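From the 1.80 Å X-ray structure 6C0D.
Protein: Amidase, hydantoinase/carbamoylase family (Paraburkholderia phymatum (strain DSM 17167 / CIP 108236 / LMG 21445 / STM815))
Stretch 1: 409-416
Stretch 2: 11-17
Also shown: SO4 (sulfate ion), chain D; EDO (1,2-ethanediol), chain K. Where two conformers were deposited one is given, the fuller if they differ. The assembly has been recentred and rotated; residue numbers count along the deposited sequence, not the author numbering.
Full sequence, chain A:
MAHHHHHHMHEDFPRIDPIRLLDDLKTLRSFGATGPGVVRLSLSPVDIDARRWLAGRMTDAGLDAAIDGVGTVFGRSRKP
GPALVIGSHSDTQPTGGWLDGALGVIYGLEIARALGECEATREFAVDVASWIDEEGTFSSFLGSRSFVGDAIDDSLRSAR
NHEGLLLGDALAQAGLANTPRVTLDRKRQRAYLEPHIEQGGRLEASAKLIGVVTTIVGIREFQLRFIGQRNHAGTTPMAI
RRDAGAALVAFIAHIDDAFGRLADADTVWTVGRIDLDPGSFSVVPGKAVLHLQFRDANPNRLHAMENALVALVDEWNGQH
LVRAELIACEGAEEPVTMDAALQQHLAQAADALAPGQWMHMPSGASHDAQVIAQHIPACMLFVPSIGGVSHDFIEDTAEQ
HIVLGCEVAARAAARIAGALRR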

# COMPACT_ATOMS: atom_id res chain seq x y z
N ALA A 409 1.22 -31.87 -31.26
CA ALA A 409 -0.21 -31.99 -30.97
C ALA A 409 -0.94 -32.80 -32.04
O ALA A 409 -1.83 -33.61 -31.73
CB ALA A 409 -0.84 -30.60 -30.84
N ALA A 410 -0.58 -32.60 -33.32
CA ALA A 410 -1.23 -33.34 -34.40
C ALA A 410 -0.93 -34.83 -34.32
O ALA A 410 -1.81 -35.67 -34.58
CB ALA A 410 -0.79 -32.78 -35.76
N ARG A 411 0.34 -35.18 -34.04
CA ARG A 411 0.69 -36.59 -33.90
C ARG A 411 -0.06 -37.22 -32.73
O ARG A 411 -0.64 -38.30 -32.87
CB ARG A 411 2.20 -36.75 -33.72
CG ARG A 411 2.66 -38.20 -33.59
CD ARG A 411 4.17 -38.31 -33.38
NE ARG A 411 4.60 -39.68 -33.07
CZ ARG A 411 5.15 -40.50 -33.96
NH1 ARG A 411 5.35 -40.08 -35.20
NH2 ARG A 411 5.52 -41.72 -33.61
N ALA A 412 -0.06 -36.56 -31.57
CA ALA A 412 -0.82 -37.07 -30.43
C ALA A 412 -2.31 -37.18 -30.75
O ALA A 412 -2.97 -38.14 -30.35
CB ALA A 412 -0.61 -36.16 -29.23
N ALA A 413 -2.86 -36.17 -31.43
CA ALA A 413 -4.28 -36.21 -31.77
C ALA A 413 -4.60 -37.41 -32.64
O ALA A 413 -5.64 -38.05 -32.46
CB ALA A 413 -4.71 -34.93 -32.49
N ALA A 414 -3.72 -37.71 -33.60
CA ALA A 414 -3.93 -38.89 -34.44
C ALA A 414 -3.99 -40.16 -33.60
O ALA A 414 -4.82 -41.04 -33.85
CB ALA A 414 -2.80 -39.00 -35.48
N ARG A 415 -3.09 -40.27 -32.61
CA ARG A 415 -3.04 -41.47 -31.78
C ARG A 415 -4.22 -41.52 -30.82
O ARG A 415 -4.78 -42.59 -30.58
CB ARG A 415 -1.73 -41.51 -30.99
CG ARG A 415 -0.47 -41.63 -31.84
CD ARG A 415 -0.42 -42.96 -32.57
NE ARG A 415 -0.62 -44.10 -31.67
CZ ARG A 415 0.28 -44.55 -30.81
NH1 ARG A 415 1.47 -43.95 -30.69
NH2 ARG A 415 0.00 -45.60 -30.04
N ILE A 416 -4.57 -40.37 -30.24
CA ILE A 416 -5.71 -40.30 -29.32
C ILE A 416 -6.98 -40.67 -30.05
O ILE A 416 -7.77 -41.52 -29.58
CB ILE A 416 -5.82 -38.88 -28.72
CG1 ILE A 416 -4.68 -38.63 -27.73
CG2 ILE A 416 -7.21 -38.70 -28.05
CD1 ILE A 416 -4.47 -37.12 -27.42
S SO4 D . 5.57 -43.83 -30.66
O1 SO4 D . 6.45 -44.03 -29.51
O2 SO4 D . 6.15 -42.84 -31.57
O3 SO4 D . 5.40 -45.10 -31.36
O4 SO4 D . 4.27 -43.36 -30.20
C1 EDO K . -2.34 -21.57 -46.82
O1 EDO K . -3.69 -22.04 -46.99
C2 EDO K . -1.44 -22.20 -47.87
O2 EDO K . -0.37 -22.92 -47.24
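Stretch 2 11-17: EDFPRID

What backbones meet here, and how do they run? Residues 409-416 lie within a longer helix, with regular i to i+4 bonds such as Ala413 N to Ala409 O at 2.8 Å and Ile416 N to Ala412 O at 2.7 Å. Residues 11-17 form no regular helix or strand; from Asp12 to Ile16 the chain is extended, with phi between -68° and -129° and psi between 115° and 164°. It crosses the helix obliquely in the opposite overall sense, with Glu11 near Arg415 and Ile16 near Ala410. The nearest CA atoms, those of Arg411 and Phe13, are 6.8 Å apart, and no hydrogen bond joins the two stretches.

What lets the extended chain settle on the helix? Two alanines one turn apart, Ala410 and Ala414, point their CB atoms toward it. Ala410 CB meets Ile16 CG2 at 3.6 Å, and Ala414 CB meets Pro14 CD at 3.8 Å. Arg15, between these partners, points away, and its side chain is not modelled beyond CB.

How is Phe13 held? It has the largest area covered by the helix of any residue in its stretch. The Arg411 guanidinium lies flat on its ring in a cation-pi stack, with Arg411 CZ 4.0 Å from the Phe13 ring centroid and the planes at 26°. Arg415 CD approaches the ring edge, 3.8 Å from Phe13 CE2.

What do the arginine charges meet? Arg415 NE forms a long salt bridge with Glu11 OE2 at 3.9 Å; the oxygen lies well out of the guanidinium plane, so charge alone links them, and Glu11 is poorly ordered. A sulfate, probably from the crystallisation liquor, accepts a very short hydrogen bond from Arg411 NH2 to its O2 at 2.4 Å, while its O4 lies 2.9 Å from Arg415 NH1.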

# COMPACT_ATOMS: atom_id res chain seq x y z
N GLU A 11 3.02 -47.39 -40.22
CA GLU A 11 2.06 -46.42 -39.68
C GLU A 11 2.24 -45.05 -40.34
O GLU A 11 3.30 -44.43 -40.22
CB GLU A 11 2.21 -46.31 -38.16
CG GLU A 11 0.92 -45.90 -37.44
CD GLU A 11 1.12 -45.66 -35.94
OE1 GLU A 11 2.23 -45.94 -35.43
OE2 GLU A 11 0.16 -45.18 -35.29
N ASP A 12 1.20 -44.58 -41.03
CA ASP A 12 1.24 -43.27 -41.68
C ASP A 12 0.69 -42.21 -40.73
O ASP A 12 -0.38 -42.39 -40.14
CB ASP A 12 0.45 -43.27 -42.98
CG ASP A 12 1.05 -44.19 -44.02
OD1 ASP A 12 0.38 -45.17 -44.40
OD2 ASP A 12 2.20 -43.93 -44.44
N PHE A 13 1.43 -41.12 -40.60
CA PHE A 13 0.99 -40.06 -39.73
C PHE A 13 0.62 -38.82 -40.54
O PHE A 13 1.16 -38.60 -41.63
CB PHE A 13 2.08 -39.71 -38.71
CG PHE A 13 2.29 -40.78 -37.66
CD1 PHE A 13 3.30 -41.72 -37.79
CD2 PHE A 13 1.46 -40.84 -36.55
CE1 PHE A 13 3.49 -42.70 -36.83
CE2 PHE A 13 1.64 -41.81 -35.57
CZ PHE A 13 2.66 -42.74 -35.71
N PRO A 14 -0.28 -37.99 -40.03
CA PRO A 14 -0.64 -36.77 -40.75
C PRO A 14 0.52 -35.79 -40.77
O PRO A 14 1.45 -35.87 -39.97
CB PRO A 14 -1.81 -36.19 -39.93
CG PRO A 14 -2.18 -37.26 -38.96
CD PRO A 14 -1.00 -38.12 -38.76
N ARG A 15 0.43 -34.84 -41.70
CA ARG A 15 1.46 -33.81 -41.88
C ARG A 15 0.78 -32.45 -41.89
O ARG A 15 -0.02 -32.15 -42.79
CB ARG A 15 2.23 -34.05 -43.18
N ILE A 16 1.06 -31.61 -40.88
CA ILE A 16 0.48 -30.27 -40.89
C ILE A 16 1.11 -29.45 -41.99
O ILE A 16 2.16 -29.78 -42.54
CB ILE A 16 0.62 -29.56 -39.53
CG1 ILE A 16 2.09 -29.18 -39.29
CG2 ILE A 16 0.08 -30.43 -38.41
CD1 ILE A 16 2.29 -28.17 -38.13
N ASP A 17 0.46 -28.34 -42.31
CA ASP A 17 1.00 -27.38 -43.26
C ASP A 17 1.46 -26.19 -42.43
O ASP A 17 0.63 -25.41 -41.94
CB ASP A 17 -0.08 -26.95 -44.28
CG ASP A 17 0.41 -25.90 -45.26
OD1 ASP A 17 1.44 -25.24 -45.00
OD2 ASP A 17 -0.25 -25.71 -46.30